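Local coordinates for transcriptional regulator, LacI family (Corynebacterium glutamicum, PDB 3H5T), which probably activates the inositol phosphate synthase gene in an inositol-dependent manner and takes part in regulating cell wall biogenesis by binding a palindromic promoter motif, at residues A[27-32]-A[42-47]. Numbering follows the deposited sequence.
Sequences SNAYNR and QRILDT
One face of the Tyr30 ring is covered by a methyl of Leu45: CD2 stands 4.2 Å from the ring centroid and 26° off the normal, a CH-pi contact displaced toward the hydroxyl end of the ring, where CD2 comes to 3.8 Å from Tyr30 CZ. Ile44 CG2 approaches the same ring obliquely, at 4.5 Å from Tyr30 CE2. Tyr30 has CG anti to its carbonyl carbon (chi1 -71°), and its side chain and that of Leu45 run past each other in opposite directions. Beside this pair the small Ala29 lets the backbones close in, its CA 6.8 Å from that of Ile44. Ala29 CB meets Ile44 CG2 at 3.5 Å and also touches Ile44 CD1, so one methyl fits against both arms of the isoleucine. The contact is van der Waals and CH-pi packing; two side-chain bonds stay within helix 38-50: Gln42 NE2 reaches Asp46 OD1 from above the carboxylate plane, and Thr47 OG1 shares Arg43 O with Thr47 N. Residues 27-31 form the C-terminal end of helix 23-31, second in the helix-turn-helix and probably the recognition helix, as in other LacI-type regulators. The axes of 27-31 and 42-47 cross nearly at right angles (97°), 9.4 Å apart at closest. Ile44 also packs on Leu19 of helix 11-19 and on Ile21 and Leu36, uniting these three helices of the LacI-type headpiece in one small core.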
ATOM      1  N   SER A  27      33.405  24.781   0.709  1.00 20.74           N
ATOM      2  CA  SER A  27      33.165  24.249  -0.627  1.00 20.15           C
ATOM      3  C   SER A  27      34.486  23.952  -1.352  1.00 20.71           C
ATOM      4  O   SER A  27      34.657  22.873  -1.932  1.00 20.68           O
ATOM      5  CB  SER A  27      32.339  25.241  -1.444  1.00 16.89           C
ATOM      6  OG  SER A  27      31.945  24.665  -2.670  1.00 19.68           O
ATOM      7  N   ASN A  28      35.418  24.903  -1.313  1.00 19.84           N
ATOM      8  CA  ASN A  28      36.706  24.722  -1.971  1.00 19.27           C
ATOM      9  C   ASN A  28      37.375  23.442  -1.490  1.00 19.72           C
ATOM     10  O   ASN A  28      38.055  22.758  -2.246  1.00 17.22           O
ATOM     11  CB  ASN A  28      37.615  25.922  -1.708  1.00 16.47           C
ATOM     12  CG  ASN A  28      37.113  27.178  -2.383  1.00 18.13           C
ATOM     13  OD1 ASN A  28      36.324  27.109  -3.317  1.00 19.19           O
ATOM     14  ND2 ASN A  28      37.581  28.332  -1.930  1.00 18.92           N
ATOM     15  N   ALA A  29      37.169  23.118  -0.221  1.00 21.49           N
ATOM     16  CA  ALA A  29      37.745  21.911   0.344  1.00 20.96           C
ATOM     17  C   ALA A  29      37.308  20.709  -0.490  1.00 21.25           C
ATOM     18  O   ALA A  29      38.044  19.736  -0.616  1.00 20.12           O
ATOM     19  CB  ALA A  29      37.284  21.744   1.788  1.00 17.12           C
ATOM     20  N   TYR A  30      36.110  20.797  -1.067  1.00 22.25           N
ATOM     21  CA  TYR A  30      35.546  19.719  -1.879  1.00 23.61           C
ATOM     22  C   TYR A  30      35.756  19.823  -3.379  1.00 25.36           C
ATOM     23  O   TYR A  30      36.069  18.823  -4.019  1.00 25.19           O
ATOM     24  CB  TYR A  30      34.035  19.593  -1.611  1.00 22.52           C
ATOM     25  CG  TYR A  30      33.711  19.037  -0.245  1.00 22.73           C
ATOM     26  CD1 TYR A  30      33.660  17.663  -0.028  1.00 23.11           C
ATOM     27  CD2 TYR A  30      33.525  19.882   0.848  1.00 22.25           C
ATOM     28  CE1 TYR A  30      33.440  17.140   1.240  1.00 24.74           C
ATOM     29  CE2 TYR A  30      33.300  19.372   2.120  1.00 25.16           C
ATOM     30  CZ  TYR A  30      33.263  17.998   2.306  1.00 26.20           C
ATOM     31  OH  TYR A  30      33.067  17.482   3.560  1.00 29.00           O
ATOM     32  N   ASN A  31      35.586  21.029  -3.930  1.00 27.54           N
ATOM     33  CA  ASN A  31      35.687  21.263  -5.376  1.00 28.86           C
ATOM     34  C   ASN A  31      36.922  22.003  -5.910  1.00 30.49           C
ATOM     35  O   ASN A  31      37.194  21.962  -7.110  1.00 30.66           O
ATOM     36  CB  ASN A  31      34.443  22.019  -5.861  1.00 28.33           C
ATOM     37  CG  ASN A  31      33.158  21.515  -5.224  1.00 29.92           C
ATOM     38  OD1 ASN A  31      32.694  22.053  -4.219  1.00 32.08           O
ATOM     39  ND2 ASN A  31      32.582  20.477  -5.802  1.00 30.07           N
ATOM     40  N   ARG A  32      37.652  22.688  -5.038  1.00 32.15           N
ATOM     41  CA  ARG A  32      38.836  23.449  -5.445  1.00 31.69           C
ATOM     42  C   ARG A  32      39.882  23.384  -4.331  1.00 31.80           C
ATOM     43  O   ARG A  32      40.225  24.400  -3.721  1.00 30.05           O
ATOM     44  CB  ARG A  32      38.437  24.904  -5.716  1.00 33.49           C
ATOM     45  CG  ARG A  32      37.487  25.081  -6.896  1.00 35.61           C
ATOM     46  CD  ARG A  32      36.742  26.409  -6.822  1.00 40.51           C
ATOM     47  NE  ARG A  32      37.639  27.557  -6.673  1.00 44.67           N
ATOM     48  CZ  ARG A  32      38.382  28.069  -7.652  1.00 45.74           C
ATOM     49  NH1 ARG A  32      38.338  27.543  -8.870  1.00 46.22           N
ATOM     50  NH2 ARG A  32      39.187  29.094  -7.404  1.00 45.12           N
ATOM     51  N   GLN A  42      42.084  19.444   5.385  1.00 26.34           N
ATOM     52  CA  GLN A  42      41.941  18.292   6.259  1.00 25.84           C
ATOM     53  C   GLN A  42      41.022  18.620   7.437  1.00 24.88           C
ATOM     54  O   GLN A  42      40.168  17.813   7.810  1.00 24.30           O
ATOM     55  CB  GLN A  42      43.308  17.843   6.776  1.00 27.08           C
ATOM     56  CG  GLN A  42      43.261  16.459   7.366  1.00 29.94           C
ATOM     57  CD  GLN A  42      42.677  15.460   6.379  1.00 34.00           C
ATOM     58  OE1 GLN A  42      43.293  15.150   5.355  1.00 33.42           O
ATOM     59  NE2 GLN A  42      41.476  14.966   6.672  1.00 34.26           N
ATOM     60  N   ARG A  43      41.195  19.803   8.020  1.00 23.26           N
ATOM     61  CA  ARG A  43      40.356  20.227   9.138  1.00 23.68           C
ATOM     62  C   ARG A  43      38.877  20.311   8.724  1.00 22.05           C
ATOM     63  O   ARG A  43      37.986  19.896   9.465  1.00 21.33           O
ATOM     64  CB  ARG A  43      40.824  21.588   9.666  1.00 25.00           C
ATOM     65  CG  ARG A  43      40.157  22.001  10.967  1.00 29.66           C
ATOM     66  CD  ARG A  43      40.656  23.354  11.419  1.00 33.61           C
ATOM     67  NE  ARG A  43      42.089  23.334  11.666  1.00 37.40           N
ATOM     68  CZ  ARG A  43      42.661  22.723  12.698  1.00 39.15           C
ATOM     69  NH1 ARG A  43      41.916  22.078  13.592  1.00 37.81           N
ATOM     70  NH2 ARG A  43      43.983  22.751  12.831  1.00 39.95           N
ATOM     71  N   ILE A  44      38.623  20.853   7.538  1.00 21.99           N
ATOM     72  CA  ILE A  44      37.263  20.975   7.028  1.00 21.11           C
ATOM     73  C   ILE A  44      36.685  19.582   6.783  1.00 22.44           C
ATOM     74  O   ILE A  44      35.535  19.312   7.121  1.00 22.46           O
ATOM     75  CB  ILE A  44      37.240  21.789   5.712  1.00 20.52           C
ATOM     76  CG1 ILE A  44      37.513  23.262   6.021  1.00 16.48           C
ATOM     77  CG2 ILE A  44      35.894  21.619   4.996  1.00 17.71           C
ATOM     78  CD1 ILE A  44      37.843  24.076   4.802  1.00 17.60           C
ATOM     79  N   LEU A  45      37.495  18.699   6.211  1.00 23.46           N
ATOM     80  CA  LEU A  45      37.062  17.335   5.940  1.00 25.10           C
ATOM     81  C   LEU A  45      36.781  16.540   7.219  1.00 25.54           C
ATOM     82  O   LEU A  45      35.783  15.821   7.297  1.00 26.82           O
ATOM     83  CB  LEU A  45      38.114  16.612   5.100  1.00 25.31           C
ATOM     84  CG  LEU A  45      38.299  17.143   3.678  1.00 27.71           C
ATOM     85  CD1 LEU A  45      39.267  16.230   2.927  1.00 25.59           C
ATOM     86  CD2 LEU A  45      36.943  17.200   2.956  1.00 26.19           C
ATOM     87  N   ASP A  46      37.653  16.667   8.218  1.00 24.39           N
ATOM     88  CA  ASP A  46      37.465  15.951   9.473  1.00 23.38           C
ATOM     89  C   ASP A  46      36.270  16.503  10.226  1.00 23.51           C
ATOM     90  O   ASP A  46      35.521  15.746  10.838  1.00 24.25           O
ATOM     91  CB  ASP A  46      38.713  16.045  10.353  1.00 25.21           C
ATOM     92  CG  ASP A  46      39.916  15.354   9.737  1.00 26.91           C
ATOM     93  OD1 ASP A  46      39.734  14.393   8.954  1.00 28.00           O
ATOM     94  OD2 ASP A  46      41.049  15.764  10.051  1.00 27.59           O
ATOM     95  N   THR A  47      36.097  17.824  10.197  1.00 21.34           N
ATOM     96  CA  THR A  47      34.955  18.442  10.860  1.00 20.02           C
ATOM     97  C   THR A  47      33.671  17.927  10.190  1.00 22.12           C
ATOM     98  O   THR A  47      32.647  17.751  10.844  1.00 22.41           O
ATOM     99  CB  THR A  47      35.011  19.990  10.765  1.00 18.40           C
ATOM    100  OG1 THR A  47      36.096  20.483  11.557  1.00 16.86           O
ATOM    101  CG2 THR A  47      33.726  20.604  11.267  1.00 15.60           C
TER